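Local coordinates for protein Cg9734-pa (Drosophila melanogaster, PDB 2BK9) that is a hexacoordinate insect haemoglobin of the globin family that binds heme and probably carries oxygen, at residues Ser3-Leu8 and Trp131-Asp136; Gln30-Phe35 and Phe42-Val47; Pro36-Lys41 and Tyr106-Gly111. The protein carries 1 engineered substitution. One frame throughout, in Å; residues are numbered along the deposited sequence.

From the N terminus, helix 3-17 meets helix 125-143 at contact 1, so 122 residues lie between its two segments and both other contacts fall within that span. Contact 2 closes a short loop, from the end of helix 20-34 to 42-47, on the way to helix 56-75. Contact 3 starts inside that loop, at 36-41, and reaches on to helix 103-120; contacts 2 and 3 therefore cross. They touch directly, for example where Phe31 packs on Asn38, and both line the heme. Contact 1, on the opposite side of the chain's centre, joins contact 3 through a salt bridge between Asp136 and Lys110, which ties helix 125-143 to helix 103-120.

Contact 1: residues Ser3-Leu8 and Trp131-Asp136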
loop_
_atom_site.group_PDB
_atom_site.type_symbol
_atom_site.label_atom_id
_atom_site.label_comp_id
_atom_site.label_asym_id
_atom_site.label_seq_id
_atom_site.Cartn_x
_atom_site.Cartn_y
_atom_site.Cartn_z
ATOM N N SER A 3 8.394 -20.182 5.864
ATOM C CA SER A 3 9.415 -19.383 6.498
ATOM C C SER A 3 10.329 -18.731 5.451
ATOM O O SER A 3 10.797 -17.590 5.669
ATOM C CB SER A 3 10.177 -20.236 7.530
ATOM O OG SER A 3 9.336 -20.562 8.638
ATOM N N ASP A 4 10.576 -19.418 4.336
ATOM C CA ASP A 4 11.352 -18.840 3.248
ATOM C C ASP A 4 10.660 -17.582 2.702
ATOM O O ASP A 4 11.310 -16.602 2.404
ATOM C CB ASP A 4 11.621 -19.860 2.120
ATOM C CG ASP A 4 12.561 -20.969 2.534
ATOM O OD1 ASP A 4 13.555 -20.710 3.206
ATOM O OD2 ASP A 4 12.355 -22.149 2.215
ATOM N N GLU A 5 9.356 -17.620 2.561
ATOM C CA GLU A 5 8.607 -16.531 1.986
ATOM C C GLU A 5 8.648 -15.303 2.913
ATOM O O GLU A 5 8.787 -14.167 2.456
ATOM C CB GLU A 5 7.202 -16.981 1.694
ATOM C CG GLU A 5 7.120 -17.927 0.507
ATOM C CD GLU A 5 5.756 -18.581 0.349
ATOM O OE1 GLU A 5 5.052 -18.859 1.330
ATOM O OE2 GLU A 5 5.353 -18.811 -0.786
ATOM N N VAL A 6 8.454 -15.514 4.193
ATOM C CA VAL A 6 8.568 -14.413 5.142
ATOM C C VAL A 6 9.921 -13.760 5.059
ATOM O O VAL A 6 10.044 -12.540 5.035
ATOM C CB VAL A 6 8.298 -14.896 6.560
ATOM C CG1 VAL A 6 8.633 -13.841 7.565
ATOM C CG2 VAL A 6 6.837 -15.370 6.672
ATOM N N GLN A 7 10.964 -14.567 5.040
ATOM C CA GLN A 7 12.311 -14.033 4.989
ATOM C C GLN A 7 12.523 -13.264 3.706
ATOM O O GLN A 7 13.181 -12.231 3.695
ATOM C CB GLN A 7 13.328 -15.185 5.143
ATOM C CG GLN A 7 14.759 -14.774 5.029
ATOM C CD GLN A 7 15.314 -13.938 6.204
ATOM O OE1 GLN A 7 14.601 -13.535 7.105
ATOM N NE2 GLN A 7 16.630 -13.676 6.168
ATOM N N LEU A 8 12.030 -13.781 2.596
ATOM C CA LEU A 8 12.171 -13.094 1.325
ATOM C C LEU A 8 11.516 -11.711 1.358
ATOM O O LEU A 8 12.079 -10.739 0.889
ATOM C CB LEU A 8 11.587 -13.992 0.236
ATOM C CG LEU A 8 11.758 -13.541 -1.207
ATOM C CD1 LEU A 8 10.628 -12.489 -1.571
ATOM C CD2 LEU A 8 13.239 -13.085 -1.496
ATOM N N TRP A 131 5.175 -11.502 -2.742
ATOM C CA TRP A 131 4.673 -10.189 -2.372
ATOM C C TRP A 131 3.173 -10.056 -2.660
ATOM O O TRP A 131 2.425 -9.503 -1.852
ATOM C CB TRP A 131 5.453 -9.082 -3.070
ATOM C CG TRP A 131 6.679 -8.683 -2.344
ATOM C CD1 TRP A 131 7.926 -9.194 -2.498
ATOM C CD2 TRP A 131 6.765 -7.759 -1.279
ATOM N NE1 TRP A 131 8.803 -8.599 -1.618
ATOM C CE2 TRP A 131 8.116 -7.707 -0.868
ATOM C CE3 TRP A 131 5.832 -6.946 -0.638
ATOM C CZ2 TRP A 131 8.534 -6.876 0.135
ATOM C CZ3 TRP A 131 6.256 -6.116 0.361
ATOM C CH2 TRP A 131 7.604 -6.076 0.723
ATOM N N ALA A 132 2.724 -10.524 -3.818
ATOM C CA ALA A 132 1.316 -10.442 -4.148
ATOM C C ALA A 132 0.476 -11.242 -3.165
ATOM O O ALA A 132 -0.663 -10.843 -2.892
ATOM C CB ALA A 132 1.056 -10.884 -5.551
ATOM N N LYS A 133 0.999 -12.345 -2.638
ATOM C CA LYS A 133 0.273 -13.088 -1.606
ATOM C C LYS A 133 0.078 -12.260 -0.335
ATOM O O LYS A 133 -1.013 -12.283 0.258
ATOM C CB LYS A 133 1.047 -14.345 -1.304
ATOM C CG LYS A 133 0.411 -15.308 -0.382
ATOM C CD LYS A 133 1.058 -16.682 -0.408
ATOM C CE LYS A 133 2.390 -16.845 -1.037
ATOM N NZ LYS A 133 2.419 -17.547 -2.351
ATOM N N LEU A 134 1.100 -11.531 0.085
ATOM C CA LEU A 134 0.971 -10.657 1.225
ATOM C C LEU A 134 -0.052 -9.562 0.955
ATOM O O LEU A 134 -0.932 -9.294 1.758
ATOM C CB LEU A 134 2.310 -10.006 1.593
ATOM C CG LEU A 134 2.246 -8.924 2.676
ATOM C CD1 LEU A 134 1.761 -9.487 3.986
ATOM C CD2 LEU A 134 3.605 -8.279 2.829
ATOM N N VAL A 135 0.078 -8.906 -0.190
ATOM C CA VAL A 135 -0.822 -7.840 -0.503
ATOM C C VAL A 135 -2.263 -8.331 -0.643
ATOM O O VAL A 135 -3.204 -7.658 -0.184
ATOM C CB VAL A 135 -0.329 -7.058 -1.748
ATOM C CG1 VAL A 135 -1.304 -5.994 -2.151
ATOM C CG2 VAL A 135 1.008 -6.421 -1.462
ATOM N N ASP A 136 -2.465 -9.472 -1.275
ATOM C CA ASP A 136 -3.806 -10.007 -1.367
ATOM C C ASP A 136 -4.385 -10.318 -0.013
ATOM O O ASP A 136 -5.580 -10.118 0.230
ATOM C CB ASP A 136 -3.805 -11.269 -2.213
ATOM C CG ASP A 136 -3.628 -11.005 -3.657
ATOM O OD1 ASP A 136 -3.778 -9.839 -4.098
ATOM O OD2 ASP A 136 -3.321 -11.940 -4.416
#
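Glu5 and Lys133 supply the electrostatic part of this contact, and Leu8 and Trp131 the apolar part; both segments are helical, and their closest CA atoms, Glu5 CA and Trp131 CA, stand 8.6 Å apart. The salt bridge is a long one, with Glu5 OE2 and Lys133 NZ separated by 3.6 Å. Lys133 CE lies equally near, 3.6 Å from Glu5 OE2, so the last methylene also rests against the carboxylate. The two side chains cross at about a right angle. Lys133 starts with CG anti to the backbone N (chi1 -174°) and then bends, nearly eclipsed at chi3 (15°), which places the ammonium group beside the Glu5 carboxylate. Glu5 runs extended beyond CG, and its other oxygen, OE1, accepts a hydrogen bond from the backbone N of Asn2. One carboxylate is thus shared between the start of the chain and the lysine, an exposed residue.

The apolar contact buries about as much surface as the ionic one but is loose. Leu8 CD1 comes obliquely to the pyrrole part of the indole, 4.4 Å from Trp131 CD1; since Leu8 has two conformers, this touch is tentative. The indole NE1 is hydrogen-bonded elsewhere, to Thr12 OG1 one turn further along helix 3-17. The same ring packs on Ile9, on Leu114 and Leu117 of helix 103-120, and on Ile73 of helix 56-75, and is buried. With only 128 Å² buried in all, the contact is a peripheral meeting of the first and last helices of the globin fold, the A and H helices.

Contact 2: residues Gln30-Phe35 and Phe42-Val47. With HEM (protoporphyrin IX containing Fe), chain B.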
loop_
_atom_site.group_PDB
_atom_site.type_symbol
_atom_site.label_atom_id
_atom_site.label_comp_id
_atom_site.label_asym_id
_atom_site.label_seq_id
_atom_site.Cartn_x
_atom_site.Cartn_y
_atom_site.Cartn_z
ATOM N N GLN A 30 2.531 7.341 -9.321
ATOM C CA GLN A 30 2.064 6.413 -10.337
ATOM C C GLN A 30 0.552 6.212 -10.225
ATOM O O GLN A 30 -0.153 6.133 -11.222
ATOM C CB GLN A 30 2.826 5.066 -10.257
ATOM C CG GLN A 30 2.312 4.056 -11.288
ATOM C CD GLN A 30 2.916 2.659 -11.330
ATOM O OE1 GLN A 30 2.411 1.797 -12.077
ATOM N NE2 GLN A 30 3.998 2.401 -10.619
ATOM N N PHE A 31 0.083 6.100 -8.992
ATOM C CA PHE A 31 -1.346 5.986 -8.742
ATOM C C PHE A 31 -2.105 7.143 -9.404
ATOM O O PHE A 31 -3.078 6.928 -10.109
ATOM C CB PHE A 31 -1.526 5.941 -7.250
ATOM C CG PHE A 31 -2.936 5.831 -6.747
ATOM C CD1 PHE A 31 -3.777 4.778 -7.105
ATOM C CD2 PHE A 31 -3.394 6.740 -5.829
ATOM C CE1 PHE A 31 -5.027 4.650 -6.559
ATOM C CE2 PHE A 31 -4.643 6.594 -5.259
ATOM C CZ PHE A 31 -5.458 5.541 -5.639
ATOM N N PHE A 32 -1.646 8.355 -9.150
ATOM C CA PHE A 32 -2.358 9.515 -9.683
ATOM C C PHE A 32 -2.143 9.715 -11.184
ATOM O O PHE A 32 -3.015 10.240 -11.856
ATOM C CB PHE A 32 -1.986 10.785 -8.933
ATOM C CG PHE A 32 -2.348 10.775 -7.496
ATOM C CD1 PHE A 32 -3.626 10.429 -7.066
ATOM C CD2 PHE A 32 -1.418 11.149 -6.532
ATOM C CE1 PHE A 32 -3.913 10.445 -5.734
ATOM C CE2 PHE A 32 -1.741 11.177 -5.197
ATOM C CZ PHE A 32 -2.984 10.860 -4.809
ATOM N N ASN A 33 -0.983 9.313 -11.691
ATOM C CA ASN A 33 -0.744 9.407 -13.129
ATOM C C ASN A 33 -1.646 8.492 -13.907
ATOM O O ASN A 33 -2.246 8.884 -14.912
ATOM C CB ASN A 33 0.738 9.060 -13.377
ATOM C CG ASN A 33 1.190 9.345 -14.746
ATOM O OD1 ASN A 33 0.706 10.262 -15.397
ATOM N ND2 ASN A 33 2.137 8.547 -15.206
ATOM N N ARG A 34 -1.740 7.234 -13.463
ATOM C CA ARG A 34 -2.605 6.241 -14.144
ATOM C C ARG A 34 -4.084 6.479 -13.854
ATOM O O ARG A 34 -4.901 6.247 -14.716
ATOM C CB ARG A 34 -2.219 4.834 -13.691
ATOM C CG ARG A 34 -0.879 4.349 -14.158
ATOM C CD ARG A 34 -0.734 2.863 -13.871
ATOM N NE ARG A 34 0.554 2.317 -14.187
ATOM C CZ ARG A 34 1.010 2.123 -15.424
ATOM N NH1 ARG A 34 0.241 2.262 -16.476
ATOM N NH2 ARG A 34 2.262 1.676 -15.578
ATOM N N PHE A 35 -4.391 6.902 -12.637
ATOM C CA PHE A 35 -5.760 6.939 -12.140
ATOM C C PHE A 35 -6.039 8.311 -11.510
ATOM O O PHE A 35 -6.189 8.431 -10.298
ATOM C CB PHE A 35 -5.988 5.790 -11.178
ATOM C CG PHE A 35 -5.542 4.458 -11.708
ATOM C CD1 PHE A 35 -6.184 3.858 -12.769
ATOM C CD2 PHE A 35 -4.447 3.810 -11.156
ATOM C CE1 PHE A 35 -5.755 2.648 -13.253
ATOM C CE2 PHE A 35 -4.027 2.570 -11.639
ATOM C CZ PHE A 35 -4.688 2.012 -12.677
ATOM N N PHE A 42 -8.092 14.327 -2.345
ATOM C CA PHE A 42 -7.072 14.944 -1.491
ATOM C C PHE A 42 -7.090 16.462 -1.617
ATOM O O PHE A 42 -7.399 17.011 -2.662
ATOM C CB PHE A 42 -5.689 14.459 -1.883
ATOM C CG PHE A 42 -5.401 13.049 -1.519
ATOM C CD1 PHE A 42 -4.955 12.758 -0.235
ATOM C CD2 PHE A 42 -5.584 12.013 -2.444
ATOM C CE1 PHE A 42 -4.618 11.478 0.118
ATOM C CE2 PHE A 42 -5.232 10.699 -2.043
ATOM C CZ PHE A 42 -4.727 10.484 -0.777
ATOM N N PRO A 43 -6.591 17.164 -0.605
ATOM C CA PRO A 43 -6.533 18.626 -0.675
ATOM C C PRO A 43 -5.586 19.185 -1.716
ATOM O O PRO A 43 -5.733 20.305 -2.182
ATOM C CB PRO A 43 -6.085 19.021 0.731
ATOM C CG PRO A 43 -5.561 17.780 1.370
ATOM C CD PRO A 43 -6.230 16.650 0.726
ATOM N N PHE A 44 -4.634 18.359 -2.121
ATOM C CA PHE A 44 -3.678 18.680 -3.151
ATOM C C PHE A 44 -4.165 18.322 -4.549
ATOM O O PHE A 44 -3.362 18.250 -5.480
ATOM C CB PHE A 44 -2.314 18.064 -2.852
ATOM C CG PHE A 44 -2.314 16.555 -2.599
ATOM C CD1 PHE A 44 -2.395 15.665 -3.635
ATOM C CD2 PHE A 44 -2.243 16.045 -1.309
ATOM C CE1 PHE A 44 -2.391 14.321 -3.395
ATOM C CE2 PHE A 44 -2.247 14.708 -1.057
ATOM C CZ PHE A 44 -2.285 13.842 -2.122
ATOM N N ARG A 45 -5.482 18.159 -4.712
ATOM C CA ARG A 45 -6.056 17.788 -5.983
ATOM C C ARG A 45 -5.629 18.601 -7.174
ATOM O O ARG A 45 -5.597 18.048 -8.277
ATOM C CB ARG A 45 -7.594 17.774 -5.874
ATOM C CG ARG A 45 -8.202 19.075 -5.412
ATOM C CD ARG A 45 -9.688 19.042 -5.216
ATOM N NE ARG A 45 -10.111 18.098 -4.179
ATOM C CZ ARG A 45 -10.192 18.351 -2.883
ATOM N NH1 ARG A 45 -9.824 19.522 -2.360
ATOM N NH2 ARG A 45 -10.576 17.391 -2.065
ATOM N N ASP A 46 -5.354 19.888 -6.983
ATOM C CA ASP A 46 -4.979 20.754 -8.098
ATOM C C ASP A 46 -3.486 21.019 -8.236
ATOM O O ASP A 46 -3.099 21.875 -9.020
ATOM C CB ASP A 46 -5.764 22.094 -8.016
ATOM C CG ASP A 46 -7.255 21.905 -8.163
ATOM O OD1 ASP A 46 -7.697 20.985 -8.873
ATOM O OD2 ASP A 46 -8.047 22.649 -7.595
ATOM N N VAL A 47 -2.656 20.317 -7.493
ATOM C CA VAL A 47 -1.216 20.463 -7.622
ATOM C C VAL A 47 -0.796 19.763 -8.898
ATOM O O VAL A 47 -1.178 18.599 -9.120
ATOM C CB VAL A 47 -0.545 19.851 -6.413
ATOM C CG1 VAL A 47 1.023 19.836 -6.580
ATOM C CG2 VAL A 47 -0.931 20.605 -5.152
HETATM C CHA HEM B . -5.698 9.137 4.660
HETATM C CHB HEM B . -3.159 5.053 4.739
HETATM C CHC HEM B . -4.837 4.050 0.395
HETATM C CHD HEM B . -6.984 8.300 0.124
HETATM C C1A HEM B . -4.927 8.080 5.070
HETATM C C2A HEM B . -4.422 7.885 6.430
HETATM C C3A HEM B . -3.720 6.730 6.479
HETATM C C4A HEM B . -3.747 6.215 5.140
HETATM C CMA HEM B . -2.982 6.031 7.637
HETATM C CAA HEM B . -4.695 8.860 7.581
HETATM C CBA HEM B . -6.114 8.679 8.120
HETATM C CGA HEM B . -6.325 9.760 9.147
HETATM O O1A HEM B . -6.603 10.935 8.764
HETATM O O2A HEM B . -6.229 9.451 10.346
HETATM C C1B HEM B . -3.344 4.432 3.527
HETATM C C2B HEM B . -2.853 3.120 3.212
HETATM C C3B HEM B . -3.330 2.839 1.985
HETATM C C4B HEM B . -4.157 3.926 1.557
HETATM C CMB HEM B . -1.974 2.298 4.113
HETATM C CAB HEM B . -3.191 1.586 1.209
HETATM C CBB HEM B . -2.145 0.782 1.224
HETATM C C1C HEM B . -5.573 5.093 -0.074
HETATM C C2C HEM B . -6.278 5.168 -1.350
HETATM C C3C HEM B . -6.826 6.377 -1.458
HETATM C C4C HEM B . -6.522 7.080 -0.239
HETATM C CMC HEM B . -6.354 4.014 -2.348
HETATM C CAC HEM B . -7.618 6.861 -2.644
HETATM C CBC HEM B . -7.749 8.100 -3.069
HETATM C C1D HEM B . -6.818 8.925 1.315
HETATM C C2D HEM B . -7.408 10.143 1.677
HETATM C C3D HEM B . -7.023 10.412 3.019
HETATM C C4D HEM B . -6.218 9.284 3.404
HETATM C CMD HEM B . -8.247 11.035 0.779
HETATM C CAD HEM B . -7.425 11.617 3.827
HETATM C CBD HEM B . -6.543 12.793 3.551
HETATM C CGD HEM B . -6.923 14.023 4.314
HETATM O O1D HEM B . -6.354 15.107 4.042
HETATM O O2D HEM B . -7.801 13.934 5.212
HETATM N NA HEM B . -4.527 7.030 4.314
HETATM N NB HEM B . -4.150 4.926 2.494
HETATM N NC HEM B . -5.745 6.280 0.589
HETATM N ND HEM B . -6.109 8.406 2.377
HETATM FE FE HEM B . -5.108 6.689 2.450
#
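Two type I beta turns, Phe42-Arg45 and Phe44-Val47, bring Phe42 and Phe44 up to Phe32 near the end of helix 20-34, with Phe32 CA and Arg45 CA 9.8 Å apart. The three rings form a buried aromatic cluster that joins the B helix to the CD region of the globin fold. Phe42 CE2 meets the edge of the Phe32 ring, 3.6 Å from Phe32 CZ, with the ring planes at 84°. Phe44 meets Phe32 too, Phe44 CE1 lying 3.7 Å from Phe32 CE2 with planes at 73°. Phe44 reaches there with CG between the backbone N and the carbonyl carbon (chi1 54°), a crowded position that also brings its ring over Phe42 CB. Phe42 is covered on both faces, by Phe44 CZ on one and by heme methyl CMD over the centre of the other. It also packs edge-to-face with His61, an axial ligand of the heme iron. Cutting Phe42 back to an alanine would probably leave the heme methyl and the Phe32 edge without their partner and open a gap beside the porphyrin. Beside the heme, Phe31 CZ lies 3.7 Å from methyl CMC, and Phe42 CZ comes to 3.3 Å from the meso carbon CHD.

Contact 3: residues Pro36-Lys41 and Tyr106-Gly111; sequences PSNLEK and YNQLKG. With HEM (protoporphyrin IX containing Fe), chain B.
Asn38 of the 3-10 segment and Gln108 of helix 103-120 make the direct hydrogen bond here, over a buried area of just 69 Å². Along the helix, Tyr106 comes first: its side chain leaves the backbone away from 36-41, and its ring lies obliquely beside the heme, Tyr106 CE1 4.1 Å from meso carbon CHC. Gln108 then reaches across with CG anti to the carbonyl carbon (chi1 -74°) and an extended chain. Its OE1 accepts from Asn38 ND2 at 2.9 Å, with the N-H pointing almost straight at the oxygen (172°). The acceptor lies close to the plane of the asparagine amide, and the donor is tilted 34° from the glutamine carbonyl plane; the two amides stand nearly perpendicular. Asn38 ND2 also donates to Phe35 O, and Asn38 OD1 is hydrogen-bonded to Ser105 OG; with three partners the buried amide is fixed against flipping. The other end of the Gln108 amide, NE2, donates at 3.0 Å to a water that is also 2.9 Å from Ser37 OG, a second, solvent-mediated link between the segments.

Leu109 follows and turns to the heme, its CD2 3.6 Å from vinyl carbon CAB, while from 36-41 Lys41 O is 3.4 Å from methyl CMD and Asn38 OD1 is 3.8 Å from vinyl carbon CBC. The polar pair thus bridges the short 3-10 C helix and the G helix of the globin fold, two walls of the heme pocket. Lys110 turns to helix 125-143, where its NZ forms a salt bridge with Asp136. Helix 103-120 therefore sits between two neighbours: Leu109 packs on Ile27 and Phe31 of helix 20-34, whereas Tyr106 packs on Ile142 and Phe143 of helix 125-143.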
loop_
_atom_site.group_PDB
_atom_site.type_symbol
_atom_site.label_atom_id
_atom_site.label_comp_id
_atom_site.label_asym_id
_atom_site.label_seq_id
_atom_site.Cartn_x
_atom_site.Cartn_y
_atom_site.Cartn_z
ATOM N N PRO A 36 -6.062 9.354 -12.336
ATOM C CA PRO A 36 -6.162 10.720 -11.821
ATOM C C PRO A 36 -7.412 11.069 -11.046
ATOM O O PRO A 36 -7.379 12.015 -10.278
ATOM C CB PRO A 36 -6.066 11.580 -13.070
ATOM C CG PRO A 36 -6.428 10.693 -14.189
ATOM C CD PRO A 36 -5.858 9.349 -13.792
ATOM N N SER A 37 -8.481 10.319 -11.206
ATOM C CA SER A 37 -9.679 10.632 -10.453
ATOM C C SER A 37 -9.398 10.625 -8.951
ATOM O O SER A 37 -10.010 11.392 -8.220
ATOM C CB SER A 37 -10.767 9.636 -10.787
ATOM O OG SER A 37 -10.482 8.366 -10.270
ATOM N N ASN A 38 -8.445 9.804 -8.506
ATOM C CA ASN A 38 -8.135 9.682 -7.104
ATOM C C ASN A 38 -7.557 10.979 -6.504
ATOM O O ASN A 38 -7.686 11.195 -5.319
ATOM C CB ASN A 38 -7.161 8.540 -6.878
ATOM C CG ASN A 38 -7.784 7.204 -7.197
ATOM O OD1 ASN A 38 -8.653 6.734 -6.466
ATOM N ND2 ASN A 38 -7.371 6.605 -8.322
ATOM N N LEU A 39 -6.937 11.826 -7.333
ATOM C CA LEU A 39 -6.454 13.100 -6.845
ATOM C C LEU A 39 -7.513 13.907 -6.168
ATOM O O LEU A 39 -7.227 14.645 -5.223
ATOM C CB LEU A 39 -5.989 13.968 -8.019
ATOM C CG LEU A 39 -4.605 13.582 -8.542
ATOM C CD1 LEU A 39 -4.359 14.219 -9.935
ATOM C CD2 LEU A 39 -3.478 14.005 -7.578
ATOM N N GLU A 40 -8.746 13.823 -6.674
ATOM C CA GLU A 40 -9.809 14.667 -6.212
ATOM C C GLU A 40 -10.163 14.410 -4.764
ATOM O O GLU A 40 -10.814 15.261 -4.135
ATOM C CB GLU A 40 -11.036 14.476 -7.090
ATOM C CG GLU A 40 -10.840 14.839 -8.560
ATOM C CD GLU A 40 -10.195 16.159 -8.925
ATOM O OE1 GLU A 40 -10.562 17.223 -8.407
ATOM O OE2 GLU A 40 -9.321 16.193 -9.804
ATOM N N LYS A 41 -9.778 13.273 -4.205
ATOM C CA LYS A 41 -10.067 12.961 -2.820
ATOM C C LYS A 41 -9.190 13.753 -1.849
ATOM O O LYS A 41 -9.488 13.807 -0.679
ATOM C CB LYS A 41 -9.831 11.474 -2.558
ATOM C CG LYS A 41 -10.695 10.534 -3.334
ATOM C CD LYS A 41 -12.115 10.544 -2.956
ATOM C CE LYS A 41 -12.940 9.444 -3.559
ATOM N NZ LYS A 41 -14.358 9.503 -3.115
ATOM N N TYR A 106 -8.735 1.024 -4.393
ATOM C CA TYR A 106 -7.769 0.174 -3.749
ATOM C C TYR A 106 -7.063 -0.745 -4.755
ATOM O O TYR A 106 -5.842 -0.915 -4.693
ATOM C CB TYR A 106 -8.373 -0.664 -2.646
ATOM C CG TYR A 106 -8.575 0.065 -1.338
ATOM C CD1 TYR A 106 -7.505 0.432 -0.542
ATOM C CD2 TYR A 106 -9.858 0.335 -0.884
ATOM C CE1 TYR A 106 -7.666 1.038 0.671
ATOM C CE2 TYR A 106 -10.038 0.938 0.349
ATOM C CZ TYR A 106 -8.949 1.265 1.138
ATOM O OH TYR A 106 -9.106 1.827 2.366
ATOM N N ASN A 107 -7.803 -1.359 -5.661
ATOM C CA ASN A 107 -7.206 -2.268 -6.640
ATOM C C ASN A 107 -6.289 -1.520 -7.605
ATOM O O ASN A 107 -5.255 -2.058 -8.013
ATOM C CB ASN A 107 -8.280 -3.070 -7.348
ATOM C CG ASN A 107 -8.824 -4.170 -6.490
ATOM O OD1 ASN A 107 -8.116 -4.742 -5.654
ATOM N ND2 ASN A 107 -10.121 -4.476 -6.667
ATOM N N GLN A 108 -6.617 -0.274 -7.936
ATOM C CA GLN A 108 -5.734 0.589 -8.693
ATOM C C GLN A 108 -4.394 0.758 -7.955
ATOM O O GLN A 108 -3.314 0.605 -8.530
ATOM C CB GLN A 108 -6.412 1.955 -8.935
ATOM C CG GLN A 108 -7.501 1.906 -9.967
ATOM C CD GLN A 108 -8.336 3.173 -10.002
ATOM O OE1 GLN A 108 -8.297 3.985 -9.081
ATOM N NE2 GLN A 108 -9.097 3.347 -11.064
ATOM N N LEU A 109 -4.451 1.056 -6.659
ATOM C CA LEU A 109 -3.245 1.231 -5.886
ATOM C C LEU A 109 -2.470 -0.072 -5.765
ATOM O O LEU A 109 -1.239 -0.063 -5.759
ATOM C CB LEU A 109 -3.585 1.796 -4.491
ATOM C CG LEU A 109 -2.367 2.171 -3.654
ATOM C CD1 LEU A 109 -1.572 3.300 -4.224
ATOM C CD2 LEU A 109 -2.759 2.502 -2.230
ATOM N N LYS A 110 -3.189 -1.169 -5.659
ATOM C CA LYS A 110 -2.558 -2.482 -5.457
ATOM C C LYS A 110 -1.562 -2.791 -6.568
ATOM O O LYS A 110 -0.421 -3.205 -6.327
ATOM C CB LYS A 110 -3.634 -3.572 -5.422
ATOM C CG LYS A 110 -3.205 -4.980 -5.161
ATOM C CD LYS A 110 -4.450 -5.938 -5.287
ATOM C CE LYS A 110 -4.313 -7.256 -4.573
ATOM N NZ LYS A 110 -5.402 -8.140 -5.086
ATOM N N GLY A 111 -1.994 -2.627 -7.815
ATOM C CA GLY A 111 -1.131 -2.933 -8.907
ATOM C C GLY A 111 0.066 -2.026 -8.957
ATOM O O GLY A 111 1.157 -2.435 -9.307
HETATM C CHA HEM B . -5.698 9.137 4.660
HETATM C CHB HEM B . -3.159 5.053 4.739
HETATM C CHC HEM B . -4.837 4.050 0.395
HETATM C CHD HEM B . -6.984 8.300 0.124
HETATM C C1A HEM B . -4.927 8.080 5.070
HETATM C C2A HEM B . -4.422 7.885 6.430
HETATM C C3A HEM B . -3.720 6.730 6.479
HETATM C C4A HEM B . -3.747 6.215 5.140
HETATM C CMA HEM B . -2.982 6.031 7.637
HETATM C CAA HEM B . -4.695 8.860 7.581
HETATM C CBA HEM B . -6.114 8.679 8.120
HETATM C CGA HEM B . -6.325 9.760 9.147
HETATM O O1A HEM B . -6.603 10.935 8.764
HETATM O O2A HEM B . -6.229 9.451 10.346
HETATM C C1B HEM B . -3.344 4.432 3.527
HETATM C C2B HEM B . -2.853 3.120 3.212
HETATM C C3B HEM B . -3.330 2.839 1.985
HETATM C C4B HEM B . -4.157 3.926 1.557
HETATM C CMB HEM B . -1.974 2.298 4.113
HETATM C CAB HEM B . -3.191 1.586 1.209
HETATM C CBB HEM B . -2.145 0.782 1.224
HETATM C C1C HEM B . -5.573 5.093 -0.074
HETATM C C2C HEM B . -6.278 5.168 -1.350
HETATM C C3C HEM B . -6.826 6.377 -1.458
HETATM C C4C HEM B . -6.522 7.080 -0.239
HETATM C CMC HEM B . -6.354 4.014 -2.348
HETATM C CAC HEM B . -7.618 6.861 -2.644
HETATM C CBC HEM B . -7.749 8.100 -3.069
HETATM C C1D HEM B . -6.818 8.925 1.315
HETATM C C2D HEM B . -7.408 10.143 1.677
HETATM C C3D HEM B . -7.023 10.412 3.019
HETATM C C4D HEM B . -6.218 9.284 3.404
HETATM C CMD HEM B . -8.247 11.035 0.779
HETATM C CAD HEM B . -7.425 11.617 3.827
HETATM C CBD HEM B . -6.543 12.793 3.551
HETATM C CGD HEM B . -6.923 14.023 4.314
HETATM O O1D HEM B . -6.354 15.107 4.042
HETATM O O2D HEM B . -7.801 13.934 5.212
HETATM N NA HEM B . -4.527 7.030 4.314
HETATM N NB HEM B . -4.150 4.926 2.494
HETATM N NC HEM B . -5.745 6.280 0.589
HETATM N ND HEM B . -6.109 8.406 2.377
HETATM FE FE HEM B . -5.108 6.689 2.450
HETATM O O HOH W 1 -10.736 5.846 -11.632
#